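Local coordinates for protein HTH-type transcriptional repressor PhnF (Mycobacterium smegmatis, PDB 3F8M) that binds DNA and represses the phnDCE operon, which serves phosphate uptake, when phosphate is available in the cell, at residues R40-Q45 and E51-A56; V75-I80 and D138-G143; G87-A92 and R133-D138. All coordinates share one frame; numbering follows the deposited sequence.

From the N terminus, contact 1 comes first and closes the short turn between helix 39-45 and helix 50-62, within the DNA-binding domain. The chain then runs through the strands of the wing into the linker 75-80, where contact 2 opens; it closes on 138-143, some 57 residues later, and ties the linker to the UTRA domain. Contact 3 lies wholly within that interval apart from sharing Asp138, and joins helix 89-94 to strand 127-137. Contacts 2 and 3 touch, with centres about 10 Å apart, on the hairpin of strands 127-137 and 140-150. Contact 1 stands apart, its centre about 27 Å from that of contact 2.

Contact 1: residues R40-Q45 and E51-A56; sequences REIAEQ and ETVRQA
Within 51-56, Val53 makes the contact with 40-45: one methyl packs on Ile42, the other lies mainly over Ala43 and also borders Ile42. Ahead of it, Glu51 sits on the outer side of its helix, where its CG lies over one face of the Arg54 guanidinium and toward its rim. Thr52 turns along the flank and packs on His16 of helix 15-29. At Val53 the side chain points toward 40-45. CG1 is anti to the backbone N (chi1 175°) and reaches the Ile42 branch point, 3.8 Å from Ile42 CB; Ile42 CG2 and Ile42 CD1 also surround this methyl, each 3.9 Å from Val53 CG1. The other methyl, CG2, comes down on the backbone of Ala43, 3.5 Å from Ala43 CA, with Ala43 CB 3.7 Å from Val53 CG2. Ala43 has only a methyl here, and the CA atoms of Ala43 and Val53 are 5.9 Å apart. Past this point, Arg54 faces outward and forms a salt bridge with Glu39, which stands just before 40-45. Gln55 bonds to Glu59 through its NE2 and packs against Glu114 of the second subunit, while Ala56 turns to Arg20 and Leu23 of helix 15-29. The three touching residues are buried, and Val53 also leans on Val48 of the intervening turn, Ile42 on Pro37. The segments lie in the predicted helix-turn-helix motif, consistent with the winged helix-turn-helix of GntR regulators. The charged side chains of Arg40, Glu44 and Arg54 keep to the outside. With no hydrogen bond crossing between the two segments, the fit of these apolar surfaces sets their spacing here.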
loop_
_atom_site.group_PDB
_atom_site.type_symbol
_atom_site.label_atom_id
_atom_site.label_comp_id
_atom_site.label_asym_id
_atom_site.label_seq_id
_atom_site.Cartn_x
_atom_site.Cartn_y
_atom_site.Cartn_z
ATOM N N ARG A 40 19.665 -14.313 -26.920
ATOM C CA ARG A 40 19.886 -14.904 -28.244
ATOM C C ARG A 40 20.119 -16.409 -28.199
ATOM O O ARG A 40 19.641 -17.121 -29.102
ATOM C CB ARG A 40 21.064 -14.251 -28.940
ATOM C CG ARG A 40 21.081 -14.432 -30.429
ATOM C CD ARG A 40 21.915 -13.293 -31.025
ATOM N NE ARG A 40 22.440 -13.686 -32.328
ATOM C CZ ARG A 40 21.817 -13.481 -33.483
ATOM N NH1 ARG A 40 20.634 -12.869 -33.514
ATOM N NH2 ARG A 40 22.384 -13.893 -34.610
ATOM N N GLU A 41 20.851 -16.896 -27.176
ATOM C CA GLU A 41 21.104 -18.330 -27.066
ATOM C C GLU A 41 19.808 -19.071 -26.839
ATOM O O GLU A 41 19.524 -20.100 -27.490
ATOM C CB GLU A 41 22.137 -18.677 -25.962
ATOM C CG GLU A 41 22.172 -20.184 -25.666
ATOM C CD GLU A 41 23.407 -20.632 -24.882
ATOM O OE1 GLU A 41 24.088 -19.785 -24.263
ATOM O OE2 GLU A 41 23.670 -21.852 -24.884
ATOM N N ILE A 42 18.999 -18.545 -25.928
ATOM C CA ILE A 42 17.710 -19.153 -25.647
ATOM C C ILE A 42 16.841 -19.187 -26.913
ATOM O O ILE A 42 16.224 -20.208 -27.251
ATOM C CB ILE A 42 16.947 -18.390 -24.500
ATOM C CG1 ILE A 42 17.837 -18.231 -23.255
ATOM C CG2 ILE A 42 15.647 -19.116 -24.154
ATOM C CD1 ILE A 42 17.124 -17.511 -22.079
ATOM N N ALA A 43 16.783 -18.058 -27.606
ATOM C CA ALA A 43 15.944 -17.978 -28.800
ATOM C C ALA A 43 16.330 -19.075 -29.797
ATOM O O ALA A 43 15.463 -19.800 -30.309
ATOM C CB ALA A 43 16.042 -16.578 -29.420
ATOM N N GLU A 44 17.630 -19.220 -30.032
ATOM C CA GLU A 44 18.141 -20.232 -30.956
ATOM C C GLU A 44 17.863 -21.662 -30.459
ATOM O O GLU A 44 17.483 -22.529 -31.248
ATOM C CB GLU A 44 19.628 -19.989 -31.272
ATOM C CG GLU A 44 19.880 -18.547 -31.762
ATOM C CD GLU A 44 21.131 -18.370 -32.642
ATOM O OE1 GLU A 44 22.114 -19.132 -32.486
ATOM O OE2 GLU A 44 21.117 -17.445 -33.495
ATOM N N GLN A 45 17.987 -21.870 -29.145
ATOM C CA GLN A 45 17.713 -23.173 -28.528
ATOM C C GLN A 45 16.291 -23.563 -28.881
ATOM O O GLN A 45 16.059 -24.670 -29.349
ATOM C CB GLN A 45 17.925 -23.116 -27.003
ATOM C CG GLN A 45 17.841 -24.470 -26.291
ATOM C CD GLN A 45 18.185 -24.410 -24.787
ATOM O OE1 GLN A 45 18.586 -23.366 -24.254
ATOM N NE2 GLN A 45 18.020 -25.537 -24.103
ATOM N N GLU A 51 13.313 -11.393 -29.791
ATOM C CA GLU A 51 12.293 -10.515 -29.191
ATOM C C GLU A 51 11.227 -11.339 -28.473
ATOM O O GLU A 51 10.567 -10.855 -27.537
ATOM C CB GLU A 51 11.623 -9.626 -30.231
ATOM C CG GLU A 51 12.525 -8.586 -30.910
ATOM C CD GLU A 51 13.485 -9.150 -31.972
ATOM O OE1 GLU A 51 13.376 -10.334 -32.374
ATOM O OE2 GLU A 51 14.369 -8.382 -32.416
ATOM N N THR A 52 11.056 -12.585 -28.903
ATOM C CA THR A 52 10.119 -13.480 -28.239
ATOM C C THR A 52 10.637 -13.915 -26.852
ATOM O O THR A 52 9.867 -13.982 -25.895
ATOM C CB THR A 52 9.770 -14.680 -29.108
ATOM O OG1 THR A 52 9.295 -14.190 -30.381
ATOM C CG2 THR A 52 8.666 -15.501 -28.434
ATOM N N VAL A 53 11.924 -14.224 -26.762
ATOM C CA VAL A 53 12.542 -14.574 -25.471
ATOM C C VAL A 53 12.518 -13.326 -24.588
ATOM O O VAL A 53 12.088 -13.392 -23.436
ATOM C CB VAL A 53 13.974 -15.159 -25.620
ATOM C CG1 VAL A 53 14.626 -15.390 -24.251
ATOM C CG2 VAL A 53 13.938 -16.462 -26.396
ATOM N N ARG A 54 12.917 -12.181 -25.144
ATOM C CA ARG A 54 12.923 -10.901 -24.400
ATOM C C ARG A 54 11.588 -10.661 -23.714
ATOM O O ARG A 54 11.519 -10.256 -22.547
ATOM C CB ARG A 54 13.197 -9.732 -25.347
ATOM C CG ARG A 54 13.412 -8.355 -24.695
ATOM C CD ARG A 54 13.758 -7.307 -25.769
ATOM N NE ARG A 54 14.719 -7.879 -26.719
ATOM C CZ ARG A 54 15.177 -7.286 -27.820
ATOM N NH1 ARG A 54 14.777 -6.056 -28.143
ATOM N NH2 ARG A 54 16.046 -7.934 -28.595
ATOM N N GLN A 55 10.519 -10.853 -24.478
ATOM C CA GLN A 55 9.188 -10.624 -23.976
ATOM C C GLN A 55 8.804 -11.641 -22.890
ATOM O O GLN A 55 8.178 -11.274 -21.900
ATOM C CB GLN A 55 8.204 -10.693 -25.153
ATOM C CG GLN A 55 6.727 -10.688 -24.735
ATOM C CD GLN A 55 6.337 -9.422 -24.012
ATOM O OE1 GLN A 55 7.004 -8.376 -24.140
ATOM N NE2 GLN A 55 5.244 -9.497 -23.238
ATOM N N ALA A 56 9.149 -12.912 -23.069
ATOM C CA ALA A 56 8.791 -13.900 -22.044
ATOM C C ALA A 56 9.543 -13.580 -20.747
ATOM O O ALA A 56 8.951 -13.650 -19.645
ATOM C CB ALA A 56 9.074 -15.322 -22.514
#

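Contact 2: residues V75-I80 and D138-G143; sequences VARPKI and DGVRVG
Arg77 and Val140 approach each other from opposite directions, the valine methyls meeting the guanidinium end of the arginine. In one of its two conformers, Arg77 extends with CG trans to N (chi1 -171°) and runs out straight before bending at chi3 (-81°), which turns the flat group over Val140. CG1 of Val140 lies above one face of the guanidinium, toward the rim, 3.9 Å from Arg77 NH2. The second methyl, Val140 CG2, rests beside the aliphatic part, 4.0 Å from Arg77 CD. Asp138, which also has two conformers, lies alongside with its chain running counter to the arginine's and puts CB at the guanidinium edge, 4.2 Å from Arg77 NE. The two flat groups are inclined by 61°, and Asp138 OD2 stays 4.8 Å from Arg77 NE, so opposite charges are near without a salt bridge. Arg77 NE is buried here without a hydrogen-bond partner in the model, whereas the aspartate is held through OD1 by Ser99. Deeper in, Ile80 and Val142 form an apolar pair, Ile80 CD1 lying 4.2 Å from Val142 CG2, and both pack on Met233. Lys79, next to Ile80 in the chain, makes a salt bridge to Asp186 of the second subunit. The linker leaving the winged helix-turn-helix thus lies on a tight hairpin of the UTRA domain: Asp138 and Gly139, both of positive phi, fit a type I' turn, and Val142 with Gly143 opposite Leu135 form a classic beta bulge.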
loop_
_atom_site.group_PDB
_atom_site.type_symbol
_atom_site.label_atom_id
_atom_site.label_comp_id
_atom_site.label_asym_id
_atom_site.label_seq_id
_atom_site.Cartn_x
_atom_site.Cartn_y
_atom_site.Cartn_z
ATOM N N VAL A 75 17.331 -15.404 -11.375
ATOM C CA VAL A 75 16.186 -15.934 -10.651
ATOM C C VAL A 75 16.014 -15.039 -9.394
ATOM O O VAL A 75 17.004 -14.655 -8.752
ATOM C CB VAL A 75 16.419 -17.424 -10.303
ATOM C CG1 VAL A 75 15.298 -17.993 -9.421
ATOM C CG2 VAL A 75 16.501 -18.245 -11.599
ATOM N N ALA A 76 14.762 -14.675 -9.072
ATOM C CA ALA A 76 14.505 -13.845 -7.875
ATOM C C ALA A 76 13.607 -14.628 -6.934
ATOM O O ALA A 76 13.071 -15.653 -7.331
ATOM C CB ALA A 76 13.825 -12.514 -8.267
ATOM N N ARG A 77 13.499 -14.208 -5.669
ATOM C CA ARG A 77 12.440 -14.733 -4.799
ATOM C C ARG A 77 11.234 -13.815 -4.988
ATOM O O ARG A 77 11.331 -12.609 -4.749
ATOM C CB ARG A 77 12.854 -14.763 -3.317
ATOM C CG ARG A 77 11.835 -15.513 -2.440
ATOM C CD ARG A 77 12.191 -15.465 -0.966
ATOM N NE ARG A 77 13.192 -16.457 -0.612
ATOM C CZ ARG A 77 14.456 -16.150 -0.365
ATOM N NH1 ARG A 77 14.830 -14.890 -0.408
ATOM N NH2 ARG A 77 15.336 -17.091 -0.059
ATOM N N PRO A 78 10.114 -14.369 -5.453
ATOM C CA PRO A 78 9.010 -13.509 -5.764
ATOM C C PRO A 78 8.367 -12.968 -4.469
ATOM O O PRO A 78 8.286 -13.697 -3.468
ATOM C CB PRO A 78 8.029 -14.427 -6.504
ATOM C CG PRO A 78 8.652 -15.725 -6.613
ATOM C CD PRO A 78 9.827 -15.795 -5.730
ATOM N N LYS A 79 7.982 -11.705 -4.508
ATOM C CA LYS A 79 7.132 -11.121 -3.452
ATOM C C LYS A 79 5.790 -11.816 -3.451
ATOM O O LYS A 79 5.231 -12.104 -4.525
ATOM C CB LYS A 79 6.918 -9.632 -3.729
ATOM C CG LYS A 79 8.188 -8.814 -3.672
ATOM C CD LYS A 79 7.869 -7.405 -4.076
ATOM C CE LYS A 79 9.044 -6.483 -3.862
ATOM N NZ LYS A 79 8.636 -5.115 -4.320
ATOM N N ILE A 80 5.258 -12.085 -2.254
ATOM C CA ILE A 80 3.861 -12.501 -2.137
ATOM C C ILE A 80 2.977 -11.356 -2.562
ATOM O O ILE A 80 3.198 -10.241 -2.129
ATOM C CB ILE A 80 3.486 -12.949 -0.700
ATOM C CG1 ILE A 80 4.201 -14.249 -0.360
ATOM C CG2 ILE A 80 1.994 -13.271 -0.609
ATOM C CD1 ILE A 80 4.537 -14.373 1.103
ATOM N N ASP A 138 8.976 -19.620 2.170
ATOM C CA ASP A 138 10.204 -20.216 1.633
ATOM C C ASP A 138 11.384 -20.079 2.574
ATOM O O ASP A 138 12.521 -19.715 2.152
ATOM C CB ASP A 138 10.515 -19.550 0.300
ATOM C CG ASP A 138 9.466 -19.841 -0.726
ATOM O OD1 ASP A 138 8.514 -20.583 -0.374
ATOM O OD2 ASP A 138 9.584 -19.351 -1.880
ATOM N N GLY A 139 11.135 -20.338 3.864
ATOM C CA GLY A 139 12.183 -20.203 4.858
ATOM C C GLY A 139 12.601 -18.799 5.305
ATOM O O GLY A 139 13.571 -18.667 6.090
ATOM N N VAL A 140 11.954 -17.736 4.818
ATOM C CA VAL A 140 12.375 -16.396 5.230
ATOM C C VAL A 140 11.215 -15.593 5.836
ATOM O O VAL A 140 10.057 -15.794 5.475
ATOM C CB VAL A 140 13.091 -15.594 4.111
ATOM C CG1 VAL A 140 14.314 -16.382 3.589
ATOM C CG2 VAL A 140 12.124 -15.230 3.006
ATOM N N ARG A 141 11.563 -14.669 6.736
ATOM C CA ARG A 141 10.554 -13.900 7.456
ATOM C C ARG A 141 9.995 -12.808 6.550
ATOM O O ARG A 141 10.762 -12.113 5.850
ATOM C CB ARG A 141 11.152 -13.328 8.745
ATOM C CG ARG A 141 11.854 -14.370 9.633
ATOM C CD ARG A 141 10.876 -15.482 10.046
ATOM N NE ARG A 141 11.460 -16.422 11.004
ATOM C CZ ARG A 141 11.490 -17.747 10.858
ATOM N NH1 ARG A 141 10.952 -18.338 9.788
ATOM N NH2 ARG A 141 12.054 -18.492 11.800
ATOM N N VAL A 142 8.656 -12.659 6.577
ATOM C CA VAL A 142 7.930 -11.698 5.746
ATOM C C VAL A 142 7.337 -10.562 6.576
ATOM O O VAL A 142 7.426 -9.385 6.194
ATOM C CB VAL A 142 6.834 -12.385 4.923
ATOM C CG1 VAL A 142 5.895 -11.394 4.259
ATOM C CG2 VAL A 142 7.495 -13.314 3.890
ATOM N N GLY A 143 6.792 -10.879 7.739
ATOM C CA GLY A 143 6.053 -9.819 8.442
ATOM C C GLY A 143 5.666 -10.221 9.849
ATOM O O GLY A 143 5.745 -11.374 10.205
#

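Contact 3: residues G87-A92 and R133-D138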
loop_
_atom_site.group_PDB
_atom_site.type_symbol
_atom_site.label_atom_id
_atom_site.label_comp_id
_atom_site.label_asym_id
_atom_site.label_seq_id
_atom_site.Cartn_x
_atom_site.Cartn_y
_atom_site.Cartn_z
ATOM N N GLY A 87 -9.353 -11.978 2.391
ATOM C CA GLY A 87 -8.741 -13.245 2.003
ATOM C C GLY A 87 -7.528 -13.581 2.854
ATOM O O GLY A 87 -7.193 -12.855 3.782
ATOM N N SER A 88 -6.849 -14.674 2.537
ATOM C CA SER A 88 -5.802 -15.167 3.415
ATOM C C SER A 88 -4.409 -14.987 2.838
ATOM O O SER A 88 -4.194 -15.046 1.614
ATOM C CB SER A 88 -6.046 -16.641 3.754
ATOM O OG SER A 88 -4.876 -17.334 4.146
ATOM N N TYR A 89 -3.465 -14.794 3.749
ATOM C CA TYR A 89 -2.063 -14.671 3.400
ATOM C C TYR A 89 -1.564 -15.969 2.726
ATOM O O TYR A 89 -0.939 -15.935 1.652
ATOM C CB TYR A 89 -1.272 -14.348 4.678
ATOM C CG TYR A 89 0.221 -14.514 4.546
ATOM C CD1 TYR A 89 0.960 -13.625 3.758
ATOM C CD2 TYR A 89 0.893 -15.560 5.191
ATOM C CE1 TYR A 89 2.335 -13.755 3.636
ATOM C CE2 TYR A 89 2.283 -15.710 5.062
ATOM C CZ TYR A 89 2.983 -14.805 4.267
ATOM O OH TYR A 89 4.351 -14.932 4.109
ATOM N N THR A 90 -1.874 -17.116 3.338
ATOM C CA THR A 90 -1.441 -18.421 2.780
ATOM C C THR A 90 -2.108 -18.717 1.440
ATOM O O THR A 90 -1.464 -19.285 0.543
ATOM C CB THR A 90 -1.679 -19.594 3.741
ATOM O OG1 THR A 90 -2.975 -19.453 4.329
ATOM C CG2 THR A 90 -0.635 -19.617 4.812
ATOM N N GLU A 91 -3.376 -18.324 1.295
ATOM C CA GLU A 91 -4.080 -18.504 0.017
ATOM C C GLU A 91 -3.421 -17.676 -1.084
ATOM O O GLU A 91 -3.312 -18.140 -2.220
ATOM C CB GLU A 91 -5.567 -18.132 0.110
ATOM C CG GLU A 91 -6.369 -18.974 1.077
ATOM C CD GLU A 91 -7.802 -19.233 0.605
ATOM O OE1 GLU A 91 -8.321 -18.482 -0.274
ATOM O OE2 GLU A 91 -8.411 -20.202 1.119
ATOM N N ALA A 92 -2.998 -16.448 -0.751
ATOM C CA ALA A 92 -2.371 -15.580 -1.749
ATOM C C ALA A 92 -1.087 -16.244 -2.220
ATOM O O ALA A 92 -0.837 -16.287 -3.413
ATOM C CB ALA A 92 -2.089 -14.188 -1.195
ATOM N N ARG A 133 2.326 -12.972 15.754
ATOM C CA ARG A 133 2.839 -14.056 14.943
ATOM C C ARG A 133 3.757 -13.428 13.885
ATOM O O ARG A 133 3.566 -12.264 13.483
ATOM C CB ARG A 133 1.708 -14.772 14.224
ATOM C CG ARG A 133 0.771 -15.566 15.185
ATOM C CD ARG A 133 -0.218 -16.447 14.463
ATOM N NE ARG A 133 -1.138 -15.794 13.549
ATOM C CZ ARG A 133 -2.102 -16.458 12.906
ATOM N NH1 ARG A 133 -2.903 -15.824 12.065
ATOM N NH2 ARG A 133 -2.245 -17.755 13.094
ATOM N N VAL A 134 4.710 -14.237 13.431
ATOM C CA VAL A 134 5.548 -13.925 12.272
ATOM C C VAL A 134 5.059 -14.737 11.064
ATOM O O VAL A 134 4.797 -15.939 11.180
ATOM C CB VAL A 134 7.042 -14.240 12.578
ATOM C CG1 VAL A 134 7.939 -13.997 11.363
ATOM C CG2 VAL A 134 7.550 -13.439 13.774
ATOM N N LEU A 135 4.954 -14.084 9.923
ATOM C CA LEU A 135 4.572 -14.711 8.668
ATOM C C LEU A 135 5.870 -15.032 7.907
ATOM O O LEU A 135 6.824 -14.242 7.949
ATOM C CB LEU A 135 3.736 -13.710 7.872
ATOM C CG LEU A 135 2.412 -13.206 8.506
ATOM C CD1 LEU A 135 1.543 -12.331 7.570
ATOM C CD2 LEU A 135 1.550 -14.342 9.111
ATOM N N THR A 136 5.884 -16.168 7.212
ATOM C CA THR A 136 7.114 -16.654 6.547
ATOM C C THR A 136 6.752 -17.128 5.156
ATOM O O THR A 136 5.599 -17.467 4.876
ATOM C CB THR A 136 7.710 -17.878 7.260
ATOM O OG1 THR A 136 6.738 -18.961 7.232
ATOM C CG2 THR A 136 8.013 -17.542 8.684
ATOM N N THR A 137 7.733 -17.102 4.274
ATOM C CA THR A 137 7.603 -17.772 2.985
ATOM C C THR A 137 8.955 -18.356 2.598
ATOM O O THR A 137 9.963 -17.674 2.700
ATOM C CB THR A 137 7.109 -16.817 1.885
ATOM O OG1 THR A 137 6.999 -17.518 0.647
ATOM C CG2 THR A 137 8.033 -15.639 1.708
ATOM N N ASP A 138 8.976 -19.620 2.170
ATOM C CA ASP A 138 10.204 -20.216 1.633
ATOM C C ASP A 138 11.384 -20.079 2.574
ATOM O O ASP A 138 12.521 -19.715 2.152
ATOM C CB ASP A 138 10.515 -19.550 0.300
ATOM C CG ASP A 138 9.466 -19.841 -0.726
ATOM O OD1 ASP A 138 8.514 -20.583 -0.374
ATOM O OD2 ASP A 138 9.584 -19.351 -1.880
#
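One face of the Tyr89 ring carries Leu135, whose CD1 sits almost exactly over the centre, 3.9 Å from the centroid and 9° off the ring normal, a CH-pi contact. On the side away from Leu135, toward the hydroxyl end, lies CD1 of Ile80. At the ring edge, near its plane, lies the carbonyl oxygen of Thr136. Tyr89 OH donates a weak hydrogen bond to Thr136 O at 2.9 Å, giving the buried hydroxyl a partner. The base of the leucine touches as well, Leu135 CB lying 3.7 Å from Tyr89 CE2. Thr137 adds its CB, 4.0 Å from Tyr89 OH. A tyrosine chi1 of 166°, with CG beside the carbonyl carbon, sends the ring across to the strand. The start of the helix is capped by Ser88, whose OG accepts weak bonds from the backbone N of Thr90 and of Glu91. Through Tyr89, the start of helix 89-94 lies against strand 127-137 of the six-stranded antiparallel sheet, while the same tyrosine also packs on Gln82 of strand 80-83, Ala100 of strand 100-111 and Val142 of strand 140-150.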